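Local coordinates for odorant binding protein 4 (Chrysopa pallens, PDB 6JPM) that probably binds small odorant molecules as a secreted, disulfide-linked, mostly helical carrier of the insect odorant-binding type, at residues A[30-35]-A[103-108]. Sequence-based numbering, arbitrary orientation.
Sequences NNFHKG and NFAKCL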
ATOM      1  N   ASN A  30     -10.814  -7.465   0.669  1.00 19.48           N
ATOM      2  CA  ASN A  30     -10.439  -8.874   0.563  1.00 20.62           C
ATOM      3  C   ASN A  30     -10.120  -9.260  -0.880  1.00 22.56           C
ATOM      4  O   ASN A  30      -9.141  -9.971  -1.140  1.00 21.78           O
ATOM      5  CB  ASN A  30     -11.565  -9.765   1.130  1.00 24.81           C
ATOM      6  CG  ASN A  30     -11.740  -9.609   2.662  1.00 30.44           C
ATOM      7  OD1 ASN A  30     -10.830  -9.136   3.354  1.00 25.96           O
ATOM      8  ND2 ASN A  30     -12.908 -10.021   3.193  1.00 24.29           N
ATOM      9  N   ASN A  31     -10.943  -8.815  -1.831  1.00 20.91           N
ATOM     10  CA  ASN A  31     -10.622  -9.007  -3.242  1.00 25.22           C
ATOM     11  C   ASN A  31      -9.243  -8.457  -3.581  1.00 20.73           C
ATOM     12  O   ASN A  31      -8.449  -9.122  -4.246  1.00 21.83           O
ATOM     13  CB  ASN A  31     -11.682  -8.343  -4.119  1.00 21.98           C
ATOM     14  CG  ASN A  31     -12.950  -9.158  -4.201  1.00 32.47           C
ATOM     15  OD1 ASN A  31     -12.954 -10.352  -3.919  1.00 33.54           O
ATOM     16  ND2 ASN A  31     -14.045  -8.507  -4.567  1.00 36.16           N
ATOM     17  N   PHE A  32      -8.934  -7.250  -3.114  1.00 24.62           N
ATOM     18  CA  PHE A  32      -7.659  -6.632  -3.480  1.00 22.70           C
ATOM     19  C   PHE A  32      -6.483  -7.501  -3.049  1.00 27.61           C
ATOM     20  O   PHE A  32      -5.539  -7.710  -3.817  1.00 27.73           O
ATOM     21  CB  PHE A  32      -7.551  -5.226  -2.871  1.00 19.75           C
ATOM     22  CG  PHE A  32      -6.513  -4.345  -3.565  1.00 23.43           C
ATOM     23  CD1 PHE A  32      -5.158  -4.528  -3.334  1.00 19.43           C
ATOM     24  CD2 PHE A  32      -6.903  -3.378  -4.489  1.00 23.79           C
ATOM     25  CE1 PHE A  32      -4.199  -3.751  -3.994  1.00 22.83           C
ATOM     26  CE2 PHE A  32      -5.950  -2.595  -5.147  1.00 27.13           C
ATOM     27  CZ  PHE A  32      -4.594  -2.786  -4.894  1.00 24.19           C
ATOM     28  N   HIS A  33      -6.539  -8.053  -1.834  1.00 26.80           N
ATOM     29  CA  HIS A  33      -5.451  -8.890  -1.333  1.00 25.29           C
ATOM     30  C   HIS A  33      -5.376 -10.244  -2.006  1.00 29.31           C
ATOM     31  O   HIS A  33      -4.462 -11.008  -1.695  1.00 32.24           O
ATOM     32  CB  HIS A  33      -5.583  -9.098   0.177  1.00 25.22           C
ATOM     33  CG  HIS A  33      -5.205  -7.896   0.980  1.00 29.12           C
ATOM     34  ND1 HIS A  33      -6.076  -6.855   1.208  1.00 29.28           N
ATOM     35  CD2 HIS A  33      -4.046  -7.560   1.591  1.00 32.21           C
ATOM     36  CE1 HIS A  33      -5.473  -5.932   1.935  1.00 29.08           C
ATOM     37  NE2 HIS A  33      -4.242  -6.335   2.184  1.00 28.87           N
ATOM     38  N   LYS A  34      -6.314 -10.567  -2.894  1.00 34.26           N
ATOM     39  CA  LYS A  34      -6.233 -11.744  -3.744  1.00 31.22           C
ATOM     40  C   LYS A  34      -6.052 -11.375  -5.210  1.00 32.65           C
ATOM     41  O   LYS A  34      -6.341 -12.185  -6.090  1.00 34.61           O
ATOM     42  CB  LYS A  34      -7.483 -12.603  -3.581  1.00 29.13           C
ATOM     43  CG  LYS A  34      -7.635 -13.236  -2.207  1.00 34.55           C
ATOM     44  CD  LYS A  34      -8.823 -14.167  -2.182  1.00 36.49           C
ATOM     45  CE  LYS A  34      -8.730 -15.160  -1.031  1.00 34.86           C
ATOM     46  NZ  LYS A  34      -8.230 -14.521   0.220  1.00 33.33           N
ATOM     47  N   GLY A  35      -5.595 -10.166  -5.499  1.00 25.74           N
ATOM     48  CA  GLY A  35      -5.327  -9.808  -6.881  1.00 25.61           C
ATOM     49  C   GLY A  35      -6.551  -9.547  -7.727  1.00 27.23           C
ATOM     50  O   GLY A  35      -6.470  -9.594  -8.957  1.00 30.33           O
ATOM     51  N   ASN A 103      -2.980   2.617  -8.353  1.00 17.38           N
ATOM     52  CA  ASN A 103      -2.176   1.992  -9.401  1.00 22.20           C
ATOM     53  C   ASN A 103      -0.835   1.515  -8.863  1.00 22.11           C
ATOM     54  O   ASN A 103      -0.364   0.435  -9.228  1.00 25.06           O
ATOM     55  CB  ASN A 103      -1.964   2.970 -10.561  1.00 22.21           C
ATOM     56  CG  ASN A 103      -3.209   3.137 -11.403  1.00 25.31           C
ATOM     57  OD1 ASN A 103      -3.993   2.194 -11.552  1.00 24.15           O
ATOM     58  ND2 ASN A 103      -3.413   4.347 -11.940  1.00 23.76           N
ATOM     59  N   PHE A 104      -0.190   2.328  -8.026  1.00 22.57           N
ATOM     60  CA  PHE A 104       1.028   1.905  -7.342  1.00 18.64           C
ATOM     61  C   PHE A 104       0.793   0.625  -6.541  1.00 22.92           C
ATOM     62  O   PHE A 104       1.598  -0.307  -6.603  1.00 24.94           O
ATOM     63  CB  PHE A 104       1.515   3.038  -6.427  1.00 18.62           C
ATOM     64  CG  PHE A 104       2.766   2.710  -5.639  1.00 27.61           C
ATOM     65  CD1 PHE A 104       3.980   2.466  -6.285  1.00 33.68           C
ATOM     66  CD2 PHE A 104       2.736   2.678  -4.251  1.00 24.59           C
ATOM     67  CE1 PHE A 104       5.146   2.181  -5.559  1.00 24.24           C
ATOM     68  CE2 PHE A 104       3.882   2.386  -3.518  1.00 27.26           C
ATOM     69  CZ  PHE A 104       5.092   2.134  -4.179  1.00 29.93           C
ATOM     70  N   ALA A 105      -0.320   0.556  -5.794  1.00 23.04           N
ATOM     71  CA  ALA A 105      -0.604  -0.620  -4.973  1.00 19.99           C
ATOM     72  C   ALA A 105      -0.802  -1.867  -5.827  1.00 23.60           C
ATOM     73  O   ALA A 105      -0.308  -2.948  -5.486  1.00 25.52           O
ATOM     74  CB  ALA A 105      -1.843  -0.374  -4.111  1.00 19.57           C
ATOM     75  N   LYS A 106      -1.569  -1.753  -6.913  1.00 20.05           N
ATOM     76  CA  LYS A 106      -1.762  -2.906  -7.795  1.00 22.77           C
ATOM     77  C   LYS A 106      -0.424  -3.410  -8.304  1.00 26.73           C
ATOM     78  O   LYS A 106      -0.203  -4.619  -8.399  1.00 23.89           O
ATOM     79  CB  LYS A 106      -2.641  -2.550  -9.004  1.00 26.66           C
ATOM     80  CG  LYS A 106      -4.050  -2.127  -8.694  1.00 33.63           C
ATOM     81  CD  LYS A 106      -4.900  -2.207  -9.954  1.00 35.13           C
ATOM     82  CE  LYS A 106      -4.304  -1.390 -11.081  1.00 33.74           C
ATOM     83  NZ  LYS A 106      -5.186  -1.356 -12.277  1.00 33.21           N
ATOM     84  N   CYS A 107       0.474  -2.483  -8.661  1.00 25.22           N
ATOM     85  CA  CYS A 107       1.790  -2.880  -9.148  1.00 22.01           C
ATOM     86  C   CYS A 107       2.554  -3.631  -8.068  1.00 28.60           C
ATOM     87  O   CYS A 107       3.165  -4.676  -8.332  1.00 27.97           O
ATOM     88  CB  CYS A 107       2.573  -1.646  -9.610  1.00 21.32           C
ATOM     89  SG  CYS A 107       4.217  -2.041 -10.303  1.00 34.05           S
ATOM     90  N   LEU A 108       2.535  -3.103  -6.841  1.00 22.14           N
ATOM     91  CA  LEU A 108       3.272  -3.737  -5.756  1.00 22.62           C
ATOM     92  C   LEU A 108       2.800  -5.166  -5.548  1.00 23.93           C
ATOM     93  O   LEU A 108       3.615  -6.081  -5.379  1.00 25.26           O
ATOM     94  CB  LEU A 108       3.109  -2.952  -4.461  1.00 24.02           C
ATOM     95  CG  LEU A 108       3.883  -1.647  -4.347  1.00 30.98           C
ATOM     96  CD1 LEU A 108       3.617  -1.069  -2.977  1.00 27.14           C
ATOM     97  CD2 LEU A 108       5.376  -1.875  -4.574  1.00 27.81           C
TER
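F32, in the last turn of helix 26-32, reaches across to the flank of helix 99-111 and meets A105 and K106, joining two helices of the disulfide-braced helical fold of insect odorant-binding proteins. The para carbon leads: F32 CZ lies 3.7 Å from A105 CB, the methyl that points toward the incoming ring. The same F32 CZ sits 3.8 Å from K106 N, which lies near the ring plane at its edge; this is van der Waals contact with the helix backbone. CZ, and less closely CE2, also meet the lysine stem, with F32 CZ 3.9 Å from K106 CG and the two side chains crossing at about a right angle; A105 CB and K106 CG lie on opposite sides of the ring plane. Beyond CG the K106 chain bends at chi3 (-56°) and carries its ammonium away from the ring. With its CG anti to the backbone N (chi1 -160°), F32 extends its ring off the helix end into this buried site, where M43, Y116 and the inclined ring of F37 also touch it. Cut back to an alanine, F32 would probably leave a gap beside the A105 methyl and the lysine stem, and 30-35 would lose the one side chain by which it reaches 103-108. On the far helix, A105 also rests on M47 of helix 41-53, and the C107–C89 disulfide ties the helix to 76-89. Just after F32 in the chain, a Schellman motif ends helix 26-32, with G35 at the C-prime position and V36 N hydrogen-bonded to N31 O. Its inner hydrogen bond runs from G35 N to F32 O, at 3.0 Å.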